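Local coordinates for protein diol-dehydratase (Roseburia inulinivorans, PDB 5I2A) that acts as a B12-independent glycyl radical diol dehydratase, a lyase that probably dehydrates 1,2-propanediol by organic-radical chemistry, at residues Y112-E115 with E116-K119; C329-A332 with A333-E336. All coordinates share one frame; numbering follows the deposited sequence. Where two conformers were deposited one is given.

Contact 1: residues Y112-E115 with E116-K119; sequences YISE and ETKK
Ile113 and Thr117 form the tight side of this helix start: the isoleucine lays CG1 against the threonine methyl, CG1 to CG2 3.6 Å, and its terminal CD1 reaches Lys118 CG. With CG1 anti to the backbone N (chi1 -177°), the Ile113 chain runs out along the first turn and meets both residues. Ser114 is the N-cap; its OG lies 3.0 Å from Thr117 OG1, and one water accepts from Ser114 N and Thr117 OG1, closing the polar end of the turn. Helical bonding begins with Lys118 N to Ser114 O at 3.0 Å, and Lys119 N to Glu115 O follows. The solvent side carries Glu115, Glu116 and Lys119; from it Glu115, bent at chi2, lies alongside the extended, buried Lys118, whose NZ meets OE1 on its syn side, 19° out of the carboxylate plane, in a 2.8 Å salt bridge. Lys118 NZ also forms a salt bridge with Glu101, so two carboxylates grip the ammonium. A methionine in its place would probably leave Glu115 and Glu101 without their common positive mate. The turn opens helix 115-125 at the end of the loop that follows helix 94-97, with Ile113 resting on Phe100 and Val103 of that loop.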
# COMPACT_ATOMS: atom_id res chain seq x y z
N TYR A 112 -36.57 -3.82 -7.37
CA TYR A 112 -36.80 -4.87 -8.36
C TYR A 112 -35.48 -5.29 -8.99
O TYR A 112 -34.63 -4.47 -9.24
CB TYR A 112 -37.78 -4.41 -9.45
CG TYR A 112 -37.84 -5.35 -10.65
CD1 TYR A 112 -38.42 -6.61 -10.54
CD2 TYR A 112 -37.34 -4.97 -11.88
CE1 TYR A 112 -38.48 -7.48 -11.64
CE2 TYR A 112 -37.39 -5.82 -12.98
CZ TYR A 112 -37.96 -7.07 -12.85
OH TYR A 112 -38.01 -7.90 -13.95
N ILE A 113 -35.32 -6.59 -9.21
CA ILE A 113 -34.18 -7.08 -9.96
C ILE A 113 -34.61 -8.23 -10.89
O ILE A 113 -35.24 -9.19 -10.45
CB ILE A 113 -33.01 -7.53 -9.03
CG1 ILE A 113 -31.80 -7.98 -9.85
CG2 ILE A 113 -33.46 -8.61 -8.04
CD1 ILE A 113 -30.55 -8.29 -8.98
N SER A 114 -34.29 -8.11 -12.17
CA SER A 114 -34.75 -9.06 -13.18
C SER A 114 -33.91 -10.32 -13.14
O SER A 114 -32.82 -10.32 -12.58
CB SER A 114 -34.69 -8.45 -14.57
OG SER A 114 -33.35 -8.33 -15.02
N GLU A 115 -34.42 -11.39 -13.75
CA GLU A 115 -33.69 -12.64 -13.80
C GLU A 115 -32.41 -12.46 -14.59
O GLU A 115 -31.38 -13.01 -14.23
CB GLU A 115 -34.54 -13.77 -14.41
CG GLU A 115 -35.72 -14.18 -13.54
CD GLU A 115 -35.31 -14.49 -12.12
OE1 GLU A 115 -35.81 -13.82 -11.19
OE2 GLU A 115 -34.48 -15.40 -11.92
N GLU A 116 -32.46 -11.68 -15.66
CA GLU A 116 -31.25 -11.47 -16.46
C GLU A 116 -30.22 -10.64 -15.68
O GLU A 116 -29.02 -10.88 -15.79
CB GLU A 116 -31.59 -10.80 -17.78
CG GLU A 116 -30.39 -10.57 -18.69
CD GLU A 116 -29.75 -11.85 -19.19
OE1 GLU A 116 -30.41 -12.92 -19.15
OE2 GLU A 116 -28.58 -11.79 -19.63
N THR A 117 -30.68 -9.69 -14.88
CA THR A 117 -29.76 -8.90 -14.06
C THR A 117 -29.07 -9.79 -13.02
O THR A 117 -27.87 -9.70 -12.85
CB THR A 117 -30.46 -7.71 -13.39
OG1 THR A 117 -30.87 -6.78 -14.40
CG2 THR A 117 -29.50 -6.98 -12.41
N LYS A 118 -29.83 -10.68 -12.39
CA LYS A 118 -29.22 -11.63 -11.46
C LYS A 118 -28.09 -12.43 -12.13
O LYS A 118 -27.00 -12.56 -11.57
CB LYS A 118 -30.27 -12.60 -10.91
CG LYS A 118 -31.35 -11.97 -10.04
CD LYS A 118 -32.40 -13.02 -9.69
CE LYS A 118 -33.64 -12.43 -9.02
NZ LYS A 118 -34.60 -13.53 -8.66
N LYS A 119 -28.36 -12.95 -13.32
CA LYS A 119 -27.35 -13.74 -14.03
C LYS A 119 -26.11 -12.92 -14.36
O LYS A 119 -24.99 -13.39 -14.21
CB LYS A 119 -27.92 -14.35 -15.31
CG LYS A 119 -29.03 -15.37 -15.07
CD LYS A 119 -28.81 -16.17 -13.77
CE LYS A 119 -27.77 -17.28 -13.94
NZ LYS A 119 -27.71 -18.20 -12.76
O HOH W 1 -32.83 -5.64 -13.05

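Contact 2: residues C329-A332 with A333-E336; sequences CRDA and ASAE
Asp331 and Ser334 are joined by two hydrogen bonds, one to each carboxylate oxygen. Ser334 N donates to Asp331 OD1 over 2.9 Å in an almost straight bond (172° at the hydrogen), coming in from above the carboxylate plane. Ser334 OG gives its proton to Asp331 OD2 at 2.6 Å, on the syn side of that oxygen but 27° out of the plane. Asp331 turns its CG between the backbone N and the carbonyl carbon (chi1 69°), which folds the carboxylate back over the first turn, and the two bonds together limit its rotation. A water extends this network, donating to Asp331 OD1 at 2.7 Å and accepting from Ala333 N. The arrangement is an aspartate N-cap on the short helix 332-335, and the negative carboxylate at the N-terminus probably gains from the partial positive charge of the helix start. Among backbone bonds, Ala335 N reaches Asp331 O at 2.8 Å, while Glu336 N to Ala332 O, at 3.4 Å, is weak. Nonpolar contact is sparse: Arg330 CB lies 4.1 Å from Ser334 CB and 4.4 Å from Ala335 CB. The extended Arg330 chain leads its guanidinium away from the turn, where NH2 donates to Ser342 O. Trp95 of helix 94-97 and Tyr161 of helix 157-161 touch Asp331, and Tyr161 also touches Ser334.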
# COMPACT_ATOMS: atom_id res chain seq x y z
N CYS A 329 -28.80 0.71 -3.31
CA CYS A 329 -29.36 -0.43 -2.60
C CYS A 329 -28.41 -0.91 -1.52
O CYS A 329 -27.25 -1.20 -1.80
CB CYS A 329 -29.70 -1.58 -3.57
SG CYS A 329 -30.37 -3.04 -2.73
N ARG A 330 -28.89 -0.99 -0.29
CA ARG A 330 -28.11 -1.47 0.84
C ARG A 330 -28.68 -2.80 1.29
O ARG A 330 -29.86 -3.05 1.09
CB ARG A 330 -28.14 -0.46 2.01
CG ARG A 330 -27.75 0.97 1.62
CD ARG A 330 -27.91 1.97 2.78
NE ARG A 330 -27.55 3.32 2.35
CZ ARG A 330 -28.37 4.15 1.70
NH1 ARG A 330 -29.62 3.76 1.41
NH2 ARG A 330 -27.95 5.35 1.34
N ASP A 331 -27.86 -3.64 1.93
CA ASP A 331 -28.35 -4.92 2.46
C ASP A 331 -29.46 -4.66 3.46
O ASP A 331 -29.48 -3.61 4.09
CB ASP A 331 -27.22 -5.73 3.12
CG ASP A 331 -26.73 -5.10 4.41
OD1 ASP A 331 -27.27 -5.42 5.49
OD2 ASP A 331 -25.80 -4.27 4.36
N ALA A 332 -30.36 -5.63 3.61
CA ALA A 332 -31.60 -5.43 4.35
C ALA A 332 -31.39 -4.90 5.76
O ALA A 332 -32.07 -3.97 6.18
CB ALA A 332 -32.41 -6.72 4.39
N ALA A 333 -30.43 -5.47 6.48
CA ALA A 333 -30.14 -5.02 7.84
C ALA A 333 -29.63 -3.57 7.82
O ALA A 333 -30.13 -2.74 8.57
CB ALA A 333 -29.11 -5.96 8.52
N SER A 334 -28.67 -3.28 6.95
CA SER A 334 -28.18 -1.90 6.80
C SER A 334 -29.31 -0.92 6.43
O SER A 334 -29.39 0.17 6.97
CB SER A 334 -27.07 -1.82 5.76
OG SER A 334 -25.90 -2.47 6.21
N ALA A 335 -30.18 -1.35 5.52
CA ALA A 335 -31.24 -0.49 4.98
C ALA A 335 -32.18 0.02 6.06
O ALA A 335 -32.72 1.11 5.95
CB ALA A 335 -32.02 -1.23 3.93
N GLU A 336 -32.34 -0.76 7.12
CA GLU A 336 -33.19 -0.36 8.23
C GLU A 336 -32.63 0.84 8.96
O GLU A 336 -33.37 1.57 9.60
CB GLU A 336 -33.39 -1.52 9.19
CG GLU A 336 -34.17 -2.64 8.56
CD GLU A 336 -34.70 -3.60 9.57
OE1 GLU A 336 -34.01 -3.82 10.59
OE2 GLU A 336 -35.82 -4.10 9.37
O HOH W 2 -28.56 -7.82 5.86

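Overall arrangement
Both contacts are helix starts with a short polar residue at the N-cap, within the pyruvate formate lyase-like region. Both are partly buried, contact 1 the more exposed, with three of its seven touching residues exposed against one in contact 2, which lies nearer the middle of the chain; their centres are 18 Å apart, without touching. Contact 1 begins the long helix 115-125 and adds a salt bridge and aliphatic packing to its serine cap. Contact 2 begins the short helix 332-335, where a buried aspartate does the capping and small alanines offer little packing. The loop after helix 94-97 meets Ile113 and also contact 2, where Glu99 accepts from Ala332 N, while the helix itself touches Asp331 through Trp95.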